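Local coordinates for H127A/Y244A mutant of alginate lyase AlyC3 in complex with dimannuronate (Psychromonas sp., PDB 7C8F), which belongs to the PL7 alginate lyases, which cleave the polysaccharide alginate by beta-elimination, and is here a double mutant, at residues Q124-L130 / H233-K239; H140-V146 / F158-K163; E26-S32 / R77-H83. All coordinates share one frame; numbering follows the deposited sequence. Where two conformers were deposited one is given.

Contact 1 of 3, residues Q124-L130 / H233-K239; sequences QVANKGL and HLLSYFK. With BEM (beta-D-mannopyranuronic acid), chain D.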
loop_
_atom_site.group_PDB
_atom_site.type_symbol
_atom_site.label_atom_id
_atom_site.label_comp_id
_atom_site.label_asym_id
_atom_site.label_seq_id
_atom_site.Cartn_x
_atom_site.Cartn_y
_atom_site.Cartn_z
ATOM N N GLN B 124 -7.419 -19.310 5.944
ATOM C CA GLN B 124 -7.389 -17.879 5.694
ATOM C C GLN B 124 -6.000 -17.458 5.229
ATOM O O GLN B 124 -4.989 -18.011 5.665
ATOM C CB GLN B 124 -7.815 -17.118 6.960
ATOM C CG GLN B 124 -8.002 -15.617 6.821
ATOM C CD GLN B 124 -8.889 -15.043 7.923
ATOM O OE1 GLN B 124 -10.001 -15.522 8.149
ATOM N NE2 GLN B 124 -8.400 -14.016 8.606
ATOM N N VAL B 125 -5.966 -16.460 4.349
ATOM C CA VAL B 125 -4.762 -15.678 4.097
ATOM C C VAL B 125 -5.092 -14.274 4.572
ATOM O O VAL B 125 -5.980 -13.617 4.008
ATOM C CB VAL B 125 -4.351 -15.664 2.616
ATOM C CG1 VAL B 125 -3.088 -14.803 2.421
ATOM C CG2 VAL B 125 -4.133 -17.073 2.070
ATOM N N ALA B 126 -4.396 -13.818 5.614
ATOM C CA ALA B 126 -4.563 -12.480 6.160
ATOM C C ALA B 126 -3.400 -11.609 5.713
ATOM O O ALA B 126 -2.407 -12.095 5.174
ATOM C CB ALA B 126 -4.562 -12.547 7.690
ATOM N N ASN B 127 -3.526 -10.300 5.920
ATOM C CA ASN B 127 -2.361 -9.431 5.816
ATOM C C ASN B 127 -1.956 -8.958 7.197
ATOM O O ASN B 127 -2.805 -8.705 8.062
ATOM C CB ASN B 127 -2.566 -8.229 4.872
ATOM C CG ASN B 127 -3.475 -7.162 5.453
ATOM O OD1 ASN B 127 -3.011 -6.148 5.992
ATOM N ND2 ASN B 127 -4.768 -7.377 5.336
ATOM N N LYS B 128 -0.648 -8.868 7.395
ATOM C CA LYS B 128 -0.121 -8.188 8.566
ATOM C C LYS B 128 -0.151 -6.684 8.335
ATOM O O LYS B 128 -0.657 -5.929 9.174
ATOM C CB LYS B 128 1.297 -8.704 8.861
ATOM C CG LYS B 128 1.918 -8.186 10.159
ATOM C CD LYS B 128 1.132 -8.647 11.373
ATOM C CE LYS B 128 1.833 -8.245 12.656
ATOM N NZ LYS B 128 1.110 -8.790 13.834
ATOM N N GLY B 129 0.351 -6.241 7.189
ATOM C CA GLY B 129 0.422 -4.831 6.827
ATOM C C GLY B 129 1.635 -4.600 5.942
ATOM O O GLY B 129 2.086 -5.510 5.251
ATOM N N LEU B 130 2.166 -3.375 5.983
ATOM C CA LEU B 130 3.332 -3.075 5.159
ATOM C C LEU B 130 4.604 -3.708 5.697
ATOM O O LEU B 130 5.575 -3.843 4.942
ATOM C CB LEU B 130 3.570 -1.570 5.119
ATOM C CG LEU B 130 2.525 -0.732 4.396
ATOM C CD1 LEU B 130 2.858 0.730 4.615
ATOM C CD2 LEU B 130 2.477 -1.040 2.895
ATOM N N HIS B 233 1.909 -4.884 -1.899
ATOM C CA HIS B 233 2.591 -4.221 -0.786
ATOM C C HIS B 233 2.307 -4.849 0.574
ATOM O O HIS B 233 2.956 -4.463 1.559
ATOM C CB HIS B 233 2.168 -2.749 -0.719
ATOM C CG HIS B 233 0.680 -2.560 -0.663
ATOM N ND1 HIS B 233 -0.166 -3.086 -1.614
ATOM C CD2 HIS B 233 -0.108 -1.905 0.226
ATOM C CE1 HIS B 233 -1.412 -2.754 -1.325
ATOM N NE2 HIS B 233 -1.406 -2.025 -0.222
ATOM N N LEU B 234 1.369 -5.790 0.673
ATOM C CA LEU B 234 0.913 -6.288 1.968
ATOM C C LEU B 234 1.572 -7.626 2.293
ATOM O O LEU B 234 1.341 -8.625 1.605
ATOM C CB LEU B 234 -0.613 -6.403 1.970
ATOM C CG LEU B 234 -1.317 -5.051 1.825
ATOM C CD1 LEU B 234 -2.807 -5.265 1.573
ATOM C CD2 LEU B 234 -1.090 -4.211 3.084
ATOM N N LEU B 235 2.383 -7.650 3.348
ATOM C CA LEU B 235 2.883 -8.918 3.864
ATOM C C LEU B 235 1.719 -9.728 4.412
ATOM O O LEU B 235 0.840 -9.192 5.097
ATOM C CB LEU B 235 3.898 -8.664 4.979
ATOM C CG LEU B 235 5.136 -7.854 4.588
ATOM C CD1 LEU B 235 6.098 -7.751 5.771
ATOM C CD2 LEU B 235 5.843 -8.476 3.383
ATOM N N SER B 236 1.702 -11.023 4.096
ATOM C CA SER B 236 0.527 -11.852 4.309
ATOM C C SER B 236 0.902 -13.128 5.057
ATOM O O SER B 236 2.080 -13.495 5.165
ATOM C CB SER B 236 -0.146 -12.149 2.966
ATOM O OG SER B 236 -0.524 -10.916 2.339
ATOM N N TYR B 237 -0.110 -13.805 5.600
ATOM C CA TYR B 237 0.166 -14.991 6.403
ATOM C C TYR B 237 -1.025 -15.930 6.389
ATOM O O TYR B 237 -2.163 -15.528 6.114
ATOM C CB TYR B 237 0.557 -14.653 7.846
ATOM C CG TYR B 237 -0.470 -13.888 8.665
ATOM C CD1 TYR B 237 -0.505 -12.494 8.663
ATOM C CD2 TYR B 237 -1.372 -14.565 9.478
ATOM C CE1 TYR B 237 -1.421 -11.806 9.448
ATOM C CE2 TYR B 237 -2.275 -13.891 10.273
ATOM C CZ TYR B 237 -2.303 -12.509 10.251
ATOM O OH TYR B 237 -3.213 -11.810 11.029
ATOM N N PHE B 238 -0.749 -17.195 6.699
ATOM C CA PHE B 238 -1.755 -18.249 6.721
ATOM C C PHE B 238 -2.312 -18.480 8.123
ATOM O O PHE B 238 -1.585 -18.416 9.120
ATOM C CB PHE B 238 -1.146 -19.584 6.289
ATOM C CG PHE B 238 -0.810 -19.681 4.829
ATOM C CD1 PHE B 238 -1.792 -19.510 3.850
ATOM C CD2 PHE B 238 0.472 -20.028 4.429
ATOM C CE1 PHE B 238 -1.472 -19.642 2.510
ATOM C CE2 PHE B 238 0.787 -20.174 3.093
ATOM C CZ PHE B 238 -0.182 -19.977 2.127
ATOM N N LYS B 239 -3.603 -18.822 8.181
ATOM C CA LYS B 239 -4.225 -19.374 9.374
ATOM C C LYS B 239 -5.101 -20.550 8.983
ATOM O O LYS B 239 -5.646 -20.601 7.872
ATOM C CB LYS B 239 -5.100 -18.358 10.110
ATOM C CG LYS B 239 -4.299 -17.183 10.645
ATOM C CD LYS B 239 -5.058 -16.362 11.673
ATOM C CE LYS B 239 -6.114 -15.492 11.018
ATOM N NZ LYS B 239 -6.832 -14.714 12.075
HETATM C C1 BEM D . -9.839 -9.254 12.404
HETATM C C2 BEM D . -10.169 -8.049 11.542
HETATM O O2 BEM D . -9.272 -7.973 10.449
HETATM C C3 BEM D . -11.597 -8.127 11.068
HETATM O O3 BEM D . -11.868 -7.100 10.166
HETATM C C4 BEM D . -11.908 -9.477 10.439
HETATM O O4 BEM D . -13.323 -9.590 10.324
HETATM C C5 BEM D . -11.426 -10.597 11.331
HETATM O O5 BEM D . -10.084 -10.451 11.727
HETATM C C6 BEM D . -11.519 -11.829 10.522
HETATM O O6B BEM D . -10.501 -12.241 9.967
HETATM O O6A BEM D . -12.545 -12.485 10.583
HETATM O O1 BEM D . -8.461 -9.290 12.724
HETATM O O HOH W 1 -8.745 -12.993 11.803
HETATM O O HOH W 2 -3.252 -9.185 10.823
HETATM O O HOH W 3 5.396 -3.305 2.187
#
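Tyr237 lays one face of its ring against CB of Ala126, its hydrogen-bonded partner on the adjacent antiparallel strand of the jelly-roll beta-sandwich that PL7 lyases share. Tyr237 CG sits between the backbone N and the carbonyl carbon (chi1 60°), which swings the ring across strand 124-129. Ala126 CB lies 3.7 Å from the ring centroid, a CH-pi contact displaced toward CZ. Ala126 is evidently the engineered histidine-to-alanine position, so the rest of the native side chain is missing here. Lys128 N meets the ring at its edge, and Tyr237 OH is 2.6 Å from a water that donates to Asn127 O. Arg81 adds a cation-pi contact to the same ring. A leucine in place of Tyr237 would probably leave this water without its hydroxyl partner and the Arg81 guanidinium without an aromatic ring.

On the same side of the sheet Gln124 and Lys239 run side by side toward the sugar, with Gln124 NE2 3.6 Å from Lys239 CE. In one of its two modelled conformers Gln124 donates from NE2 to the carboxylate O6B of the mannuronate, at 3.1 Å. Lys239 NZ reaches the same carboxylate through a water and also forms a salt bridge with Glu79. On the other side Val125 and Phe238 point together toward strand 203-210, Val125 CG2 meeting Phe238 CE1 at 3.7 Å. At the far end Leu130 CD2 comes to the edge of the His233 ring, which stacks on His233 of the second subunit. There one water donates to both Leu130 O and His233 O, 2.8 Å from each.

Contact 2 of 3, residues H140-V146 / F158-K163; sequences HPLLRVV and FWAMVK. With BEM (beta-D-mannopyranuronic acid), chain C.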
loop_
_atom_site.group_PDB
_atom_site.type_symbol
_atom_site.label_atom_id
_atom_site.label_comp_id
_atom_site.label_asym_id
_atom_site.label_seq_id
_atom_site.Cartn_x
_atom_site.Cartn_y
_atom_site.Cartn_z
ATOM N N HIS B 140 -9.159 -6.658 6.398
ATOM C CA HIS B 140 -9.900 -7.580 5.557
ATOM C C HIS B 140 -8.866 -8.639 5.183
ATOM O O HIS B 140 -7.749 -8.284 4.756
ATOM C CB HIS B 140 -10.412 -6.920 4.270
ATOM C CG HIS B 140 -11.166 -5.638 4.479
ATOM N ND1 HIS B 140 -12.461 -5.603 4.951
ATOM C CD2 HIS B 140 -10.815 -4.350 4.250
ATOM C CE1 HIS B 140 -12.873 -4.346 5.016
ATOM N NE2 HIS B 140 -11.894 -3.564 4.593
ATOM N N PRO B 141 -9.181 -9.925 5.310
ATOM C CA PRO B 141 -8.254 -10.950 4.819
ATOM C C PRO B 141 -8.284 -11.017 3.305
ATOM O O PRO B 141 -9.300 -10.723 2.666
ATOM C CB PRO B 141 -8.794 -12.247 5.430
ATOM C CG PRO B 141 -10.228 -11.988 5.637
ATOM C CD PRO B 141 -10.412 -10.495 5.871
ATOM N N LEU B 142 -7.149 -11.412 2.724
ATOM C CA LEU B 142 -7.126 -11.676 1.292
ATOM C C LEU B 142 -8.078 -12.805 0.933
ATOM O O LEU B 142 -8.802 -12.718 -0.065
ATOM C CB LEU B 142 -5.704 -12.018 0.840
ATOM C CG LEU B 142 -5.577 -12.414 -0.634
ATOM C CD1 LEU B 142 -6.000 -11.275 -1.546
ATOM C CD2 LEU B 142 -4.165 -12.872 -0.956
ATOM N N LEU B 143 -8.098 -13.870 1.734
ATOM C CA LEU B 143 -8.886 -15.059 1.436
ATOM C C LEU B 143 -9.483 -15.609 2.715
ATOM O O LEU B 143 -8.770 -15.758 3.710
ATOM C CB LEU B 143 -7.984 -16.138 0.808
ATOM C CG LEU B 143 -8.605 -17.542 0.701
ATOM C CD1 LEU B 143 -9.765 -17.560 -0.320
ATOM C CD2 LEU B 143 -7.533 -18.578 0.328
ATOM N N ARG B 144 -10.730 -16.007 2.623
ATOM C CA ARG B 144 -11.365 -16.819 3.598
ATOM C C ARG B 144 -11.951 -18.053 2.847
ATOM O O ARG B 144 -12.661 -17.898 1.920
ATOM C CB ARG B 144 -12.486 -16.125 4.364
ATOM C CG ARG B 144 -12.054 -15.004 5.261
ATOM C CD ARG B 144 -13.222 -14.536 6.128
ATOM N NE ARG B 144 -14.356 -14.074 5.364
ATOM C CZ ARG B 144 -15.574 -14.534 5.461
ATOM N NH1 ARG B 144 -15.845 -15.505 6.262
ATOM N NH2 ARG B 144 -16.513 -14.058 4.704
ATOM N N VAL B 145 -11.613 -19.243 3.294
ATOM C CA VAL B 145 -12.192 -20.466 2.779
ATOM C C VAL B 145 -13.209 -20.845 3.853
ATOM O O VAL B 145 -12.881 -21.059 4.971
ATOM C CB VAL B 145 -11.185 -21.597 2.527
ATOM C CG1 VAL B 145 -11.918 -22.805 1.960
ATOM C CG2 VAL B 145 -10.125 -21.150 1.544
ATOM N N VAL B 146 -14.460 -20.919 3.432
ATOM C CA VAL B 146 -15.565 -21.151 4.321
ATOM C C VAL B 146 -16.535 -22.233 3.937
ATOM O O VAL B 146 -16.605 -22.612 2.819
ATOM C CB VAL B 146 -16.434 -19.858 4.435
ATOM C CG1 VAL B 146 -15.587 -18.662 4.722
ATOM C CG2 VAL B 146 -17.278 -19.590 3.186
ATOM N N PHE B 158 -18.613 -25.156 0.065
ATOM C CA PHE B 158 -17.381 -24.441 0.368
ATOM C C PHE B 158 -17.229 -23.286 -0.611
ATOM O O PHE B 158 -17.558 -23.417 -1.795
ATOM C CB PHE B 158 -16.196 -25.372 0.150
ATOM C CG PHE B 158 -16.105 -26.507 1.127
ATOM C CD1 PHE B 158 -16.159 -26.282 2.496
ATOM C CD2 PHE B 158 -15.948 -27.803 0.665
ATOM C CE1 PHE B 158 -16.036 -27.333 3.389
ATOM C CE2 PHE B 158 -15.826 -28.863 1.553
ATOM C CZ PHE B 158 -15.884 -28.626 2.915
ATOM N N TRP B 159 -16.698 -22.162 -0.124
ATOM C CA TRP B 159 -16.483 -20.983 -0.956
ATOM C C TRP B 159 -15.133 -20.374 -0.621
ATOM O O TRP B 159 -14.684 -20.429 0.528
ATOM C CB TRP B 159 -17.532 -19.884 -0.710
ATOM C CG TRP B 159 -18.939 -20.317 -0.970
ATOM C CD1 TRP B 159 -19.762 -20.957 -0.090
ATOM C CD2 TRP B 159 -19.685 -20.153 -2.182
ATOM N NE1 TRP B 159 -20.982 -21.194 -0.681
ATOM C CE2 TRP B 159 -20.954 -20.722 -1.963
ATOM C CE3 TRP B 159 -19.398 -19.592 -3.429
ATOM C CZ2 TRP B 159 -21.941 -20.748 -2.944
ATOM C CZ3 TRP B 159 -20.397 -19.618 -4.414
ATOM C CH2 TRP B 159 -21.643 -20.191 -4.156
ATOM N N ALA B 160 -14.511 -19.764 -1.627
ATOM C CA ALA B 160 -13.374 -18.869 -1.415
ATOM C C ALA B 160 -13.864 -17.435 -1.545
ATOM O O ALA B 160 -14.345 -17.031 -2.610
ATOM C CB ALA B 160 -12.271 -19.139 -2.435
ATOM N N MET B 161 -13.777 -16.679 -0.458
ATOM C CA MET B 161 -14.146 -15.273 -0.435
ATOM C C MET B 161 -12.849 -14.493 -0.572
ATOM O O MET B 161 -12.019 -14.501 0.341
ATOM C CB MET B 161 -14.834 -14.945 0.889
ATOM C CG MET B 161 -16.010 -15.870 1.233
ATOM S SD MET B 161 -17.306 -15.806 -0.022
ATOM C CE MET B 161 -18.656 -16.664 0.807
ATOM N N VAL B 162 -12.657 -13.836 -1.705
ATOM C CA VAL B 162 -11.386 -13.197 -2.037
ATOM C C VAL B 162 -11.574 -11.692 -2.050
ATOM O O VAL B 162 -12.371 -11.163 -2.834
ATOM C CB VAL B 162 -10.838 -13.711 -3.378
ATOM C CG1 VAL B 162 -9.529 -13.014 -3.730
ATOM C CG2 VAL B 162 -10.641 -15.224 -3.316
ATOM N N LYS B 163 -10.831 -10.996 -1.190
ATOM C CA LYS B 163 -10.815 -9.543 -1.227
ATOM C C LYS B 163 -10.076 -9.120 -2.491
ATOM O O LYS B 163 -8.943 -9.567 -2.734
ATOM C CB LYS B 163 -10.096 -9.062 0.037
ATOM C CG LYS B 163 -9.715 -7.587 0.103
ATOM C CD LYS B 163 -10.922 -6.640 0.173
ATOM C CE LYS B 163 -10.406 -5.252 0.629
ATOM N NZ LYS B 163 -11.407 -4.158 0.529
HETATM C C1 BEM C . -13.622 -10.334 9.157
HETATM C C2 BEM C . -15.036 -10.900 9.243
HETATM O O2 BEM C . -15.960 -9.859 9.522
HETATM C C3 BEM C . -15.418 -11.476 7.901
HETATM O O3 BEM C . -16.763 -11.819 7.878
HETATM C C4 BEM C . -15.381 -10.349 6.931
HETATM O O4 BEM C . -15.988 -10.685 5.718
HETATM C C5 BEM C . -13.960 -9.935 6.804
HETATM O O5 BEM C . -13.589 -9.452 8.070
HETATM C C6 BEM C . -13.840 -8.870 5.791
HETATM O O6B BEM C . -13.840 -7.715 6.144
HETATM O O6A BEM C . -13.533 -9.248 4.698
HETATM O O HOH W 4 -11.514 -12.361 2.048
#
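His140 and Lys163 meet because of their torsions: His140 CG is anti to its carbonyl carbon (chi1 -51°), while the lysine chain bends at chi2 (67°) and passes obliquely by the ring. Lys163 CE ends 3.8 Å from His140 CD2, and NZ continues to Val167 O and Asn165 OD1. The imidazole is held from both nitrogens: ND1 donates to the mannuronate O6B at 2.8 Å, the oxygen near the ring plane, and NE2 is hydrogen-bonded to Cys169 N.

Arg144 bends at chi3 (-59°), which turns one guanidinium face to the same sugar; its O3 stands 3.8 Å above the middle of that plane. Glu119 anchors the group through a salt bridge to Arg144 NH1, while Met161 CG, on the neighbouring strand, lies 3.9 Å from Arg144 NH2. On the reverse of the sheet Leu143 CD1 packs on Ala160 CB at 3.6 Å and on Val162 CG2. One water ties Pro141 O to Met161 O where the strand pairing begins. Against strand 119-129, Leu142 and Leu143 together stand opposite the single Val125, making a classic beta bulge. The 143-146/158-163 pair lines the sugar-binding cleft of this jelly-roll lyase through His140, Pro141 and Arg144.

Contact 3 of 3, residues E26-S32 / R77-H83; sequences ESELQIS and RNEVRVH. With BEM (beta-D-mannopyranuronic acid), chain D; MLI (malonate ion), chain F.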
loop_
_atom_site.group_PDB
_atom_site.type_symbol
_atom_site.label_atom_id
_atom_site.label_comp_id
_atom_site.label_asym_id
_atom_site.label_seq_id
_atom_site.Cartn_x
_atom_site.Cartn_y
_atom_site.Cartn_z
ATOM N N GLU B 26 6.194 -24.021 12.962
ATOM C CA GLU B 26 6.178 -22.809 12.162
ATOM C C GLU B 26 5.081 -21.828 12.551
ATOM O O GLU B 26 4.921 -20.823 11.942
ATOM C CB GLU B 26 5.974 -23.191 10.693
ATOM C CG GLU B 26 7.148 -23.915 10.029
ATOM C CD GLU B 26 8.306 -23.001 9.754
ATOM O OE1 GLU B 26 8.081 -21.950 9.191
ATOM O OE2 GLU B 26 9.430 -23.323 10.105
ATOM N N SER B 27 4.356 -22.168 13.593
ATOM C CA SER B 27 3.205 -21.404 14.005
ATOM C C SER B 27 3.029 -21.147 15.480
ATOM O O SER B 27 3.801 -21.569 16.280
ATOM C CB SER B 27 1.929 -22.167 13.583
ATOM O OG SER B 27 1.947 -22.602 12.259
ATOM N N GLU B 28 1.964 -20.429 15.787
ATOM C CA GLU B 28 1.495 -20.206 17.138
ATOM C C GLU B 28 0.007 -20.528 17.163
ATOM O O GLU B 28 -0.563 -20.628 16.145
ATOM C CB GLU B 28 1.770 -18.803 17.674
ATOM C CG GLU B 28 1.088 -17.678 16.939
ATOM C CD GLU B 28 1.541 -16.333 17.445
ATOM O OE1 GLU B 28 2.737 -16.139 17.582
ATOM O OE2 GLU B 28 0.676 -15.517 17.696
ATOM N N LEU B 29 -0.571 -20.689 18.339
ATOM C CA LEU B 29 -1.996 -20.951 18.504
ATOM C C LEU B 29 -2.667 -19.675 18.987
ATOM O O LEU B 29 -2.226 -19.070 19.970
ATOM C CB LEU B 29 -2.234 -22.073 19.520
ATOM C CG LEU B 29 -3.704 -22.438 19.742
ATOM C CD1 LEU B 29 -4.323 -23.071 18.486
ATOM C CD2 LEU B 29 -3.846 -23.376 20.939
ATOM N N GLN B 30 -3.697 -19.241 18.267
ATOM C CA GLN B 30 -4.476 -18.059 18.616
ATOM C C GLN B 30 -5.888 -18.555 18.877
ATOM O O GLN B 30 -6.588 -18.976 17.949
ATOM C CB GLN B 30 -4.436 -17.024 17.484
ATOM C CG GLN B 30 -3.003 -16.608 17.128
ATOM C CD GLN B 30 -2.906 -15.467 16.124
ATOM O OE1 GLN B 30 -3.872 -15.132 15.430
ATOM N NE2 GLN B 30 -1.719 -14.865 16.048
ATOM N N ILE B 31 -6.260 -18.596 20.139
ATOM C CA ILE B 31 -7.511 -19.185 20.541
ATOM C C ILE B 31 -8.281 -18.379 21.565
ATOM O O ILE B 31 -7.738 -17.883 22.478
ATOM C CB ILE B 31 -7.227 -20.608 21.067
ATOM C CG1 ILE B 31 -8.485 -21.368 21.440
ATOM C CG2 ILE B 31 -6.242 -20.585 22.210
ATOM C CD1 ILE B 31 -8.222 -22.804 21.713
ATOM N N SER B 32 -9.569 -18.273 21.348
ATOM C CA SER B 32 -10.433 -17.574 22.239
ATOM C C SER B 32 -10.761 -18.426 23.456
ATOM O O SER B 32 -10.766 -19.602 23.399
ATOM C CB SER B 32 -11.748 -17.320 21.512
ATOM O OG SER B 32 -11.607 -16.472 20.429
ATOM N N ARG B 77 -12.661 -17.613 17.797
ATOM C CA ARG B 77 -11.831 -18.333 16.843
ATOM C C ARG B 77 -10.864 -19.255 17.561
ATOM O O ARG B 77 -10.629 -19.145 18.768
ATOM C CB ARG B 77 -11.112 -17.375 15.876
ATOM C CG ARG B 77 -10.519 -16.129 16.510
ATOM C CD ARG B 77 -10.437 -14.959 15.513
ATOM N NE ARG B 77 -10.094 -15.383 14.156
ATOM C CZ ARG B 77 -10.804 -15.080 13.073
ATOM N NH1 ARG B 77 -11.896 -14.334 13.180
ATOM N NH2 ARG B 77 -10.420 -15.514 11.877
ATOM N N ASN B 78 -10.291 -20.166 16.779
ATOM C CA ASN B 78 -9.345 -21.155 17.280
ATOM C C ASN B 78 -8.501 -21.575 16.075
ATOM O O ASN B 78 -8.951 -22.376 15.252
ATOM C CB ASN B 78 -10.095 -22.332 17.883
ATOM C CG ASN B 78 -9.173 -23.450 18.312
ATOM O OD1 ASN B 78 -7.952 -23.307 18.294
ATOM N ND2 ASN B 78 -9.760 -24.578 18.717
ATOM N N GLU B 79 -7.303 -21.010 15.962
ATOM C CA GLU B 79 -6.549 -21.133 14.728
ATOM C C GLU B 79 -5.064 -21.273 14.993
ATOM O O GLU B 79 -4.516 -20.631 15.895
ATOM C CB GLU B 79 -6.718 -19.880 13.848
ATOM C CG GLU B 79 -8.133 -19.677 13.321
ATOM C CD GLU B 79 -8.361 -18.276 12.797
ATOM O OE1 GLU B 79 -7.964 -17.294 13.472
ATOM O OE2 GLU B 79 -8.938 -18.162 11.699
ATOM N N VAL B 80 -4.412 -22.099 14.187
ATOM C CA VAL B 80 -2.959 -22.074 14.073
ATOM C C VAL B 80 -2.586 -20.965 13.095
ATOM O O VAL B 80 -3.140 -20.886 11.989
ATOM C CB VAL B 80 -2.437 -23.438 13.596
ATOM C CG1 VAL B 80 -1.026 -23.329 13.070
ATOM C CG2 VAL B 80 -2.500 -24.470 14.730
ATOM N N ARG B 81 -1.659 -20.098 13.504
ATOM C CA ARG B 81 -1.237 -18.924 12.743
ATOM C C ARG B 81 0.217 -19.146 12.354
ATOM O O ARG B 81 1.098 -19.148 13.221
ATOM C CB ARG B 81 -1.423 -17.647 13.570
ATOM C CG ARG B 81 -1.195 -16.326 12.822
ATOM C CD ARG B 81 0.278 -15.893 12.801
ATOM N NE ARG B 81 0.400 -14.441 12.596
ATOM C CZ ARG B 81 1.191 -13.841 11.712
ATOM N NH1 ARG B 81 1.216 -12.504 11.651
ATOM N NH2 ARG B 81 2.003 -14.542 10.923
ATOM N N VAL B 82 0.463 -19.390 11.071
ATOM C CA VAL B 82 1.821 -19.619 10.589
ATOM C C VAL B 82 2.596 -18.310 10.674
ATOM O O VAL B 82 2.127 -17.261 10.226
ATOM C CB VAL B 82 1.799 -20.200 9.164
ATOM C CG1 VAL B 82 3.208 -20.483 8.670
ATOM C CG2 VAL B 82 0.943 -21.484 9.112
ATOM N N HIS B 83 3.796 -18.365 11.266
ATOM C CA HIS B 83 4.494 -17.140 11.663
ATOM C C HIS B 83 4.994 -16.291 10.500
ATOM O O HIS B 83 5.100 -15.067 10.646
ATOM C CB HIS B 83 5.656 -17.486 12.582
ATOM C CG HIS B 83 5.237 -17.687 14.000
ATOM N ND1 HIS B 83 5.690 -18.735 14.775
ATOM C CD2 HIS B 83 4.418 -16.954 14.790
ATOM C CE1 HIS B 83 5.172 -18.631 15.988
ATOM N NE2 HIS B 83 4.399 -17.559 16.024
HETATM C C1 BEM D . -9.839 -9.254 12.404
HETATM C C2 BEM D . -10.169 -8.049 11.542
HETATM O O2 BEM D . -9.272 -7.973 10.449
HETATM C C3 BEM D . -11.597 -8.127 11.068
HETATM O O3 BEM D . -11.868 -7.100 10.166
HETATM C C4 BEM D . -11.908 -9.477 10.439
HETATM O O4 BEM D . -13.323 -9.590 10.324
HETATM C C5 BEM D . -11.426 -10.597 11.331
HETATM O O5 BEM D . -10.084 -10.451 11.727
HETATM C C6 BEM D . -11.519 -11.829 10.522
HETATM O O6B BEM D . -10.501 -12.241 9.967
HETATM O O6A BEM D . -12.545 -12.485 10.583
HETATM O O1 BEM D . -8.461 -9.290 12.724
HETATM C C1 MLI F . -2.346 -10.763 14.649
HETATM C C2 MLI F . -2.455 -11.055 16.118
HETATM C C3 MLI F . -1.251 -11.562 14.013
HETATM O O6 MLI F . -3.523 -11.447 16.547
HETATM O O7 MLI F . -1.514 -10.908 16.864
HETATM O O8 MLI F . -1.278 -12.765 14.106
HETATM O O9 MLI F . -0.419 -10.935 13.457
HETATM O O HOH W 5 -6.489 -15.227 15.298
HETATM O O HOH W 6 -7.607 -17.090 16.136
#
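Gln30 crosses Arg81 of the neighbouring antiparallel strand, and its side chain can be followed atom by atom. CB lies 3.9 Å from Glu79 O, the acceptor of Gln30's own backbone N-H. From there CG, with the chain extended beyond it (chi2 -173°), passes Arg81 CB, and CD comes within 3.7 Å of that same Arg81 CB. At the tip a water lies within hydrogen-bonding distance of both OE1 and Glu79 OE1. NE2 uses both hydrogens: one goes to Glu28 OE2 at 3.0 Å, within the amide plane, the other to O8 of a malonate ion, probably from the crystallisation liquor. The amide is thereby fixed in rotation, its plane 72° from the Arg81 guanidinium.

Arg81 grips the malonate side-on and almost straight, NE to O8 at 2.8 Å and NH1 to O9 at 2.9 Å. The other oxygen of Glu28, OE1, takes a 2.7 Å hydrogen bond from His83 NE2 in the plane of the imidazole, while the carboxylate stands nearly perpendicular to the ring (88°). On the opposite side of the sheet Asn78 lies alongside Ile31; its OD1, 3.5 Å from Ile31 CD1, is buried without a polar partner, whereas ND2 bonds Lys70 O. Farther along, Arg77 holds Glu79 side-on, NE and NH2 each taking one carboxylate oxygen. That salt bridge steadies the guanidinium, whose NH1 makes a long 3.3 Å hydrogen bond to the mannuronate O6A. This places Arg77 in the glycan pocket of the PL7 jelly roll, consistent with a cleft for a polyanionic chain.

Overall arrangement
From the N terminus, contact 3 comes first: strand 77-82 returns to pair with strand 27-31, closing a loop of 44 residues before either other contact opens. Contact 1 opens at strand 119-129 and is completed only when strand 235-240 comes back, about a hundred residues later. Within that span contact 2 forms a short-range antiparallel pairing, 140-146 with 158-163. All three lie on one curved sheet: strand 235-240 sits beside strand 77-82, joining contacts 1 and 3, and strand 119-129 sits beside strand 143-148, joining contacts 1 and 2. Contacts 2 and 3 do not touch, their centres about 18 Å apart; contact 1 links them, and contacts 1 and 3 share one mannuronate.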